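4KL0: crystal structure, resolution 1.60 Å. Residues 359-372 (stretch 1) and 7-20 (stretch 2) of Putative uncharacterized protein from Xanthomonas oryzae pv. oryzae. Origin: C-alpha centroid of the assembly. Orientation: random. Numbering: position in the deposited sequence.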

ATOM      1  N   GLU A 359     -11.994  14.856  -2.170  1.00 27.54           N
ATOM      2  CA  GLU A 359     -13.244  14.193  -2.603  1.00 26.86           C
ATOM      3  C   GLU A 359     -13.002  13.531  -3.955  1.00 25.61           C
ATOM      4  O   GLU A 359     -13.552  12.465  -4.239  1.00 25.91           O
ATOM      5  CB  GLU A 359     -14.479  15.122  -2.625  1.00 31.75           C
ATOM      6  CG  GLU A 359     -15.788  14.454  -3.147  1.00 33.06           C
ATOM      7  CD  GLU A 359     -16.190  13.104  -2.467  1.00 34.83           C
ATOM      8  OE1 GLU A 359     -16.578  12.171  -3.222  1.00 35.78           O
ATOM      9  OE2 GLU A 359     -16.161  12.976  -1.200  1.00 35.55           O
ATOM     10  N   LYS A 360     -12.132  14.135  -4.765  1.00 23.87           N
ATOM     11  CA  LYS A 360     -11.746  13.502  -6.014  1.00 23.17           C
ATOM     12  C   LYS A 360     -10.893  12.230  -5.769  1.00 21.49           C
ATOM     13  O   LYS A 360     -11.044  11.252  -6.475  1.00 20.56           O
ATOM     14  CB  LYS A 360     -11.003  14.472  -6.929  1.00 26.06           C
ATOM     15  CG  LYS A 360     -10.585  13.840  -8.273  1.00 29.46           C
ATOM     16  CD  LYS A 360     -10.803  14.753  -9.424  1.00 34.21           C
ATOM     17  CE  LYS A 360      -9.759  15.808  -9.552  1.00 35.73           C
ATOM     18  NZ  LYS A 360     -10.173  16.742 -10.662  1.00 32.01           N
ATOM     19  N   ALA A 361      -9.991  12.287  -4.801  1.00 23.40           N
ATOM     20  CA  ALA A 361      -9.249  11.077  -4.415  1.00 20.17           C
ATOM     21  C   ALA A 361     -10.196   9.960  -3.994  1.00 21.15           C
ATOM     22  O   ALA A 361     -10.030   8.781  -4.392  1.00 17.25           O
ATOM     23  CB  ALA A 361      -8.230  11.403  -3.301  1.00 19.43           C
ATOM     24  N   ARG A 362     -11.193  10.282  -3.164  1.00 19.13           N
ATOM     25  CA  ARG A 362     -12.201   9.286  -2.778  1.00 20.48           C
ATOM     26  C   ARG A 362     -12.928   8.688  -3.992  1.00 19.59           C
ATOM     27  O   ARG A 362     -13.105   7.466  -4.089  1.00 20.97           O
ATOM     28  CB  ARG A 362     -13.263   9.911  -1.865  1.00 24.95           C
ATOM     29  CG  ARG A 362     -12.805  10.252  -0.451  1.00 25.32           C
ATOM     30  CD  ARG A 362     -14.044  10.677   0.394  1.00 27.55           C
ATOM     31  NE  ARG A 362     -13.599  11.263   1.662  1.00 32.05           N
ATOM     32  CZ  ARG A 362     -13.448  12.567   1.883  1.00 34.07           C
ATOM     33  NH1 ARG A 362     -13.735  13.456   0.919  1.00 35.98           N
ATOM     34  NH2 ARG A 362     -13.025  12.986   3.080  1.00 40.38           N
ATOM     35  N   LEU A 363     -13.345   9.561  -4.924  1.00 21.59           N
ATOM     36  CA  LEU A 363     -14.133   9.154  -6.079  1.00 22.08           C
ATOM     37  C   LEU A 363     -13.265   8.328  -7.057  1.00 18.67           C
ATOM     38  O   LEU A 363     -13.673   7.280  -7.571  1.00 19.11           O
ATOM     39  CB  LEU A 363     -14.677  10.418  -6.771  1.00 22.69           C
ATOM     40  CG  LEU A 363     -15.938  10.329  -7.593  1.00 27.39           C
ATOM     41  CD1 LEU A 363     -17.079   9.808  -6.738  1.00 27.66           C
ATOM     42  CD2 LEU A 363     -16.237  11.739  -8.084  1.00 28.58           C
ATOM     43  N   LEU A 364     -12.037   8.769  -7.260  1.00 18.40           N
ATOM     44  CA  LEU A 364     -11.076   8.000  -8.073  1.00 20.10           C
ATOM     45  C   LEU A 364     -10.726   6.620  -7.496  1.00 18.38           C
ATOM     46  O   LEU A 364     -10.684   5.611  -8.245  1.00 18.27           O
ATOM     47  CB  LEU A 364      -9.824   8.808  -8.343  1.00 18.06           C
ATOM     48  CG  LEU A 364      -8.849   8.101  -9.275  1.00 18.38           C
ATOM     49  CD1 LEU A 364      -9.488   7.925 -10.671  1.00 20.47           C
ATOM     50  CD2 LEU A 364      -7.586   8.895  -9.351  1.00 19.77           C
ATOM     51  N   LEU A 365     -10.501   6.543  -6.182  1.00 17.80           N
ATOM     52  CA  LEU A 365     -10.292   5.221  -5.560  1.00 16.76           C
ATOM     53  C   LEU A 365     -11.497   4.326  -5.814  1.00 16.18           C
ATOM     54  O   LEU A 365     -11.319   3.170  -6.222  1.00 17.30           O
ATOM     55  CB  LEU A 365     -10.044   5.339  -4.045  1.00 16.67           C
ATOM     56  CG  LEU A 365      -8.678   5.931  -3.698  1.00 19.54           C
ATOM     57  CD1 LEU A 365      -8.667   6.388  -2.224  1.00 19.39           C
ATOM     58  CD2 LEU A 365      -7.477   4.984  -3.933  1.00 20.70           C
ATOM     59  N   SER A 366     -12.736   4.824  -5.626  1.00 18.64           N
ATOM     60  CA  SER A 366     -13.924   3.994  -5.886  1.00 16.26           C
ATOM     61  C   SER A 366     -14.013   3.588  -7.375  1.00 17.61           C
ATOM     62  O   SER A 366     -14.279   2.418  -7.689  1.00 16.76           O
ATOM     63  CB  SER A 366     -15.206   4.708  -5.390  1.00 20.17           C
ATOM     64  OG  SER A 366     -16.372   3.915  -5.679  1.00 25.73           O
ATOM     65  N   ALA A 367     -13.801   4.554  -8.275  1.00 16.88           N
ATOM     66  CA  ALA A 367     -13.824   4.251  -9.723  1.00 18.36           C
ATOM     67  C   ALA A 367     -12.828   3.167 -10.116  1.00 15.75           C
ATOM     68  O   ALA A 367     -13.192   2.201 -10.812  1.00 16.68           O
ATOM     69  CB  ALA A 367     -13.618   5.512 -10.549  1.00 19.92           C
ATOM     70  N   LEU A 368     -11.579   3.299  -9.647  1.00 14.96           N
ATOM     71  CA  LEU A 368     -10.576   2.326 -10.010  1.00 15.36           C
ATOM     72  C   LEU A 368     -10.902   0.938  -9.443  1.00 13.96           C
ATOM     73  O   LEU A 368     -10.758  -0.048 -10.156  1.00 14.33           O
ATOM     74  CB  LEU A 368      -9.206   2.811  -9.539  1.00 12.74           C
ATOM     75  CG  LEU A 368      -8.631   4.094 -10.172  1.00 13.97           C
ATOM     76  CD1 LEU A 368      -7.478   4.587  -9.320  1.00 16.01           C
ATOM     77  CD2 LEU A 368      -8.132   3.841 -11.607  1.00 15.22           C
ATOM     78  N   ALA A 369     -11.312   0.857  -8.170  1.00 13.85           N
ATOM     79  CA  ALA A 369     -11.563  -0.464  -7.603  1.00 14.11           C
ATOM     80  C   ALA A 369     -12.761  -1.141  -8.286  1.00 14.62           C
ATOM     81  O   ALA A 369     -12.712  -2.343  -8.635  1.00 14.89           O
ATOM     82  CB  ALA A 369     -11.775  -0.379  -6.174  1.00 16.15           C
ATOM     83  N   LYS A 370     -13.816  -0.375  -8.557  1.00 16.96           N
ATOM     84  CA  LYS A 370     -14.974  -1.013  -9.222  1.00 16.76           C
ATOM     85  C   LYS A 370     -14.660  -1.460 -10.637  1.00 15.81           C
ATOM     86  O   LYS A 370     -15.088  -2.564 -11.061  1.00 18.33           O
ATOM     87  CB  LYS A 370     -16.194  -0.084  -9.283  1.00 17.39           C
ATOM     88  CG  LYS A 370     -16.828   0.218  -7.963  1.00 19.75           C
ATOM     89  CD  LYS A 370     -17.850   1.338  -8.165  1.00 21.92           C
ATOM     90  CE  LYS A 370     -18.757   1.520  -6.967  1.00 27.66           C
ATOM     91  NZ  LYS A 370     -19.867   2.535  -7.282  1.00 26.50           N
ATOM     92  N   ALA A 371     -13.911  -0.644 -11.388  1.00 14.76           N
ATOM     93  CA  ALA A 371     -13.560  -1.019 -12.766  1.00 16.64           C
ATOM     94  C   ALA A 371     -12.669  -2.273 -12.781  1.00 18.29           C
ATOM     95  O   ALA A 371     -12.804  -3.149 -13.655  1.00 19.95           O
ATOM     96  CB  ALA A 371     -12.891   0.173 -13.502  1.00 16.67           C
ATOM     97  N   ALA A 372     -11.800  -2.389 -11.767  1.00 14.88           N
ATOM     98  CA  ALA A 372     -10.836  -3.470 -11.691  1.00 16.05           C
ATOM     99  C   ALA A 372     -11.553  -4.806 -11.474  1.00 18.41           C
ATOM    100  O   ALA A 372     -11.016  -5.866 -11.842  1.00 18.36           O
ATOM    101  CB  ALA A 372      -9.808  -3.189 -10.530  1.00 15.41           C
TER
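Stretch 2, residues 7-20: VLTPTEAAVLRELR

Stretch 2 packs across stretch 1 as a nearly perpendicular helix-on-helix contact, with apolar packing around a buried glutamate and two lysine-glutamate salt bridges. The two segments belong to one chain but lie far apart in sequence. Together they bury 747 Å² of surface.

Stretch 1 is helical throughout. Stretch 2 starts extended at Leu-8 and Thr-9, then turns into a helix at Pro-10. Thr-9 is the N-cap: its OG1 accepts from Glu-12 N at 3.1 Å. In return, Thr-9 N donates to Glu-12 OE1 at 3.0 Å, so the two residues bond to each other reciprocally at the helix start. The helix axes approach to 8.6 Å, with a signed crossing angle of -91°.

The backbones come closest where Ala-367 meets Glu-12, with 5.1 Å between their CA atoms. The small side chain of Ala-367 suits this close approach. Its CB lies 3.6 Å from Glu-12 O, 4.0 Å from Val-15 CG1 and 4.3 Å from Leu-16 CB.

Two side chains of stretch 2 act as knobs. Val-15 points toward stretch 1 and sits among Lys-360, Leu-363, Leu-364 and Ala-367. Its CG1 is 3.9 Å from Leu-364 CA, and its CG2 is 3.8 Å from Lys-360 CD. Glu-12 sits among Leu-363, Ser-366, Ala-367 and Lys-370. Its chi1 is m and its chi2 is t, and its carboxylate reaches polar partners on stretch 1. Ser-366 OG donates to Glu-12 OE2 at 2.6 Å. Lys-370 NZ forms a salt bridge with Glu-12 OE1 at 2.9 Å and a weak hydrogen bond to Glu-12 OE2 at 3.1 Å. This buried carboxylate therefore serves both the helix start and the contact.

Leucines extend the apolar packing. Leu-19 CD2 lies 4.0 Å from Leu-364 CD1 and 4.2 Å from Leu-368 CD2. Leu-16 CD1 is 4.0 Å from Leu-368 CD2, and Leu-16 CD2 is 4.4 Å from Ala-371 CB. Before the helix, Leu-8 CD2 rests 3.8 Å from Lys-370 CB and 3.7 Å from Ala-367 O.

Further along stretch 2, Glu-18 points toward stretch 1. Lys-360 CB points sideways, but its amine comes nearer, and Lys-360 NZ forms a salt bridge with Glu-18 OE2 at 3.1 Å. Near the start of stretch 2, one water links the segments: it donates to Val-7 O at 2.9 Å and accepts from Lys-370 NZ at 2.7 Å.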

ATOM      1  N   VAL A   7     -19.717  -1.523 -13.738  1.00 37.42           N
ATOM      2  CA  VAL A   7     -20.362  -0.227 -13.954  1.00 36.72           C
ATOM      3  C   VAL A   7     -19.992   0.734 -12.835  1.00 29.90           C
ATOM      4  O   VAL A   7     -19.783   0.356 -11.655  1.00 32.61           O
ATOM      5  CB  VAL A   7     -21.931  -0.294 -14.140  1.00 33.24           C
ATOM      6  CG1 VAL A   7     -22.654  -0.371 -12.789  1.00 32.39           C
ATOM      7  CG2 VAL A   7     -22.459   0.924 -14.894  1.00 40.19           C
ATOM      8  N   LEU A   8     -19.925   1.988 -13.255  1.00 29.35           N
ATOM      9  CA  LEU A   8     -19.573   3.138 -12.470  1.00 27.49           C
ATOM     10  C   LEU A   8     -20.773   4.073 -12.458  1.00 30.08           C
ATOM     11  O   LEU A   8     -21.595   4.032 -13.385  1.00 30.26           O
ATOM     12  CB  LEU A   8     -18.444   3.833 -13.180  1.00 23.97           C
ATOM     13  CG  LEU A   8     -17.143   3.016 -13.297  1.00 27.22           C
ATOM     14  CD1 LEU A   8     -16.104   3.853 -13.969  1.00 22.20           C
ATOM     15  CD2 LEU A   8     -16.724   2.658 -11.889  1.00 22.31           C
ATOM     16  N   THR A   9     -20.836   4.932 -11.449  1.00 26.20           N
ATOM     17  CA  THR A   9     -21.836   5.987 -11.385  1.00 28.62           C
ATOM     18  C   THR A   9     -21.408   7.100 -12.313  1.00 26.40           C
ATOM     19  O   THR A   9     -20.234   7.196 -12.663  1.00 24.97           O
ATOM     20  CB  THR A   9     -21.955   6.609  -9.964  1.00 28.18           C
ATOM     21  OG1 THR A   9     -20.749   7.319  -9.627  1.00 25.38           O
ATOM     22  CG2 THR A   9     -22.248   5.540  -8.931  1.00 31.29           C
ATOM     23  N   PRO A  10     -22.352   7.989 -12.689  1.00 25.18           N
ATOM     24  CA  PRO A  10     -21.914   9.106 -13.536  1.00 29.61           C
ATOM     25  C   PRO A  10     -20.686   9.826 -13.048  1.00 25.65           C
ATOM     26  O   PRO A  10     -19.784  10.016 -13.859  1.00 26.85           O
ATOM     27  CB  PRO A  10     -23.103  10.078 -13.475  1.00 24.59           C
ATOM     28  CG  PRO A  10     -24.275   9.170 -13.325  1.00 32.68           C
ATOM     29  CD  PRO A  10     -23.809   8.041 -12.436  1.00 28.75           C
ATOM     30  N   THR A  11     -20.632  10.244 -11.782  1.00 26.00           N
ATOM     31  CA  THR A  11     -19.455  10.970 -11.326  1.00 24.61           C
ATOM     32  C   THR A  11     -18.184  10.073 -11.247  1.00 26.41           C
ATOM     33  O   THR A  11     -17.074  10.560 -11.381  1.00 22.93           O
ATOM     34  CB  THR A  11     -19.680  11.723 -10.003  1.00 28.86           C
ATOM     35  OG1 THR A  11     -19.716  10.798  -8.895  1.00 24.37           O
ATOM     36  CG2 THR A  11     -20.982  12.484 -10.079  1.00 26.20           C
ATOM     37  N   GLU A  12     -18.347   8.777 -11.001  1.00 23.81           N
ATOM     38  CA  GLU A  12     -17.175   7.878 -11.001  1.00 22.56           C
ATOM     39  C   GLU A  12     -16.657   7.736 -12.436  1.00 22.87           C
ATOM     40  O   GLU A  12     -15.461   7.813 -12.691  1.00 21.81           O
ATOM     41  CB  GLU A  12     -17.533   6.500 -10.452  1.00 24.71           C
ATOM     42  CG  GLU A  12     -17.581   6.495  -8.925  1.00 24.53           C
ATOM     43  CD  GLU A  12     -18.287   5.256  -8.382  1.00 29.22           C
ATOM     44  OE1 GLU A  12     -18.926   4.464  -9.160  1.00 24.90           O
ATOM     45  OE2 GLU A  12     -18.209   5.103  -7.142  1.00 27.43           O
ATOM     46  N   ALA A  13     -17.580   7.543 -13.368  1.00 24.18           N
ATOM     47  CA  ALA A  13     -17.202   7.332 -14.756  1.00 25.23           C
ATOM     48  C   ALA A  13     -16.476   8.590 -15.250  1.00 25.27           C
ATOM     49  O   ALA A  13     -15.467   8.492 -15.949  1.00 23.13           O
ATOM     50  CB  ALA A  13     -18.428   6.997 -15.620  1.00 26.75           C
ATOM     51  N   ALA A  14     -16.952   9.777 -14.855  1.00 27.12           N
ATOM     52  CA  ALA A  14     -16.273  11.027 -15.234  1.00 25.19           C
ATOM     53  C   ALA A  14     -14.868  11.215 -14.685  1.00 25.46           C
ATOM     54  O   ALA A  14     -13.978  11.788 -15.337  1.00 22.87           O
ATOM     55  CB  ALA A  14     -17.135  12.247 -14.847  1.00 25.07           C
ATOM     56  N   VAL A  15     -14.634  10.755 -13.459  1.00 22.79           N
ATOM     57  CA  VAL A  15     -13.314  10.965 -12.917  1.00 20.59           C
ATOM     58  C   VAL A  15     -12.309  10.014 -13.588  1.00 19.98           C
ATOM     59  O   VAL A  15     -11.172  10.360 -13.762  1.00 20.26           O
ATOM     60  CB  VAL A  15     -13.246  10.846 -11.370  1.00 22.39           C
ATOM     61  CG1 VAL A  15     -13.282   9.437 -10.953  1.00 22.73           C
ATOM     62  CG2 VAL A  15     -11.974  11.457 -10.860  1.00 24.56           C
ATOM     63  N   LEU A  16     -12.786   8.852 -14.020  1.00 20.21           N
ATOM     64  CA  LEU A  16     -11.912   7.893 -14.668  1.00 23.49           C
ATOM     65  C   LEU A  16     -11.628   8.338 -16.113  1.00 22.42           C
ATOM     66  O   LEU A  16     -10.496   8.230 -16.590  1.00 19.98           O
ATOM     67  CB  LEU A  16     -12.502   6.485 -14.594  1.00 21.89           C
ATOM     68  CG  LEU A  16     -11.663   5.453 -15.324  1.00 20.10           C
ATOM     69  CD1 LEU A  16     -10.289   5.279 -14.658  1.00 23.88           C
ATOM     70  CD2 LEU A  16     -12.459   4.130 -15.298  1.00 23.49           C
ATOM     71  N   ARG A  17     -12.627   8.892 -16.783  1.00 23.19           N
ATOM     72  CA  ARG A  17     -12.379   9.533 -18.086  1.00 24.54           C
ATOM     73  C   ARG A  17     -11.315  10.632 -17.984  1.00 23.53           C
ATOM     74  O   ARG A  17     -10.388  10.742 -18.820  1.00 26.18           O
ATOM     75  CB  ARG A  17     -13.687  10.148 -18.581  1.00 25.43           C
ATOM     76  CG  ARG A  17     -13.661  10.711 -19.988  1.00 27.91           C
ATOM     77  CD  ARG A  17     -15.093  11.081 -20.380  1.00 25.60           C
ATOM     78  NE  ARG A  17     -15.971   9.910 -20.362  1.00 32.02           N
ATOM     79  CZ  ARG A  17     -17.027   9.751 -19.556  1.00 30.47           C
ATOM     80  NH1 ARG A  17     -17.399  10.720 -18.704  1.00 32.57           N
ATOM     81  NH2 ARG A  17     -17.725   8.623 -19.608  1.00 36.06           N
ATOM     82  N   GLU A  18     -11.430  11.457 -16.956  1.00 23.38           N
ATOM     83  CA  GLU A  18     -10.466  12.518 -16.726  1.00 24.14           C
ATOM     84  C   GLU A  18      -9.050  12.006 -16.469  1.00 25.61           C
ATOM     85  O   GLU A  18      -8.058  12.543 -16.977  1.00 24.01           O
ATOM     86  CB  GLU A  18     -10.934  13.424 -15.570  1.00 27.01           C
ATOM     87  CG  GLU A  18      -9.933  14.542 -15.256  1.00 27.45           C
ATOM     88  CD  GLU A  18     -10.270  15.344 -13.980  1.00 34.78           C
ATOM     89  OE1 GLU A  18     -11.273  15.006 -13.273  1.00 35.01           O
ATOM     90  OE2 GLU A  18      -9.526  16.328 -13.704  1.00 35.78           O
ATOM     91  N   LEU A  19      -8.919  10.967 -15.647  1.00 23.46           N
ATOM     92  CA  LEU A  19      -7.592  10.418 -15.428  1.00 22.91           C
ATOM     93  C   LEU A  19      -7.024   9.896 -16.750  1.00 23.39           C
ATOM     94  O   LEU A  19      -5.820  10.024 -17.022  1.00 22.55           O
ATOM     95  CB  LEU A  19      -7.646   9.274 -14.415  1.00 21.34           C
ATOM     96  CG  LEU A  19      -6.349   8.483 -14.291  1.00 21.36           C
ATOM     97  CD1 LEU A  19      -5.144   9.314 -13.805  1.00 20.14           C
ATOM     98  CD2 LEU A  19      -6.562   7.290 -13.391  1.00 20.14           C
ATOM     99  N   ARG A  20      -7.898   9.315 -17.564  1.00 21.19           N
ATOM    100  CA  ARG A  20      -7.449   8.682 -18.797  1.00 22.00           C
ATOM    101  C   ARG A  20      -6.852   9.681 -19.805  1.00 27.02           C
ATOM    102  O   ARG A  20      -6.118   9.287 -20.707  1.00 28.31           O
ATOM    103  CB  ARG A  20      -8.569   7.845 -19.433  1.00 21.37           C
ATOM    104  CG  ARG A  20      -8.620   6.391 -18.852  1.00 21.00           C
ATOM    105  CD  ARG A  20      -9.963   5.778 -18.967  1.00 23.60           C
ATOM    106  NE  ARG A  20      -9.903   4.336 -18.729  1.00 23.45           N
ATOM    107  CZ  ARG A  20     -10.924   3.534 -19.002  1.00 25.99           C
ATOM    108  NH1 ARG A  20     -12.056   4.051 -19.479  1.00 26.40           N
ATOM    109  NH2 ARG A  20     -10.820   2.228 -18.804  1.00 31.11           N
TER
HETATM  110  O   HOH W   1     -21.188   1.733  -9.488  1.00 32.07           O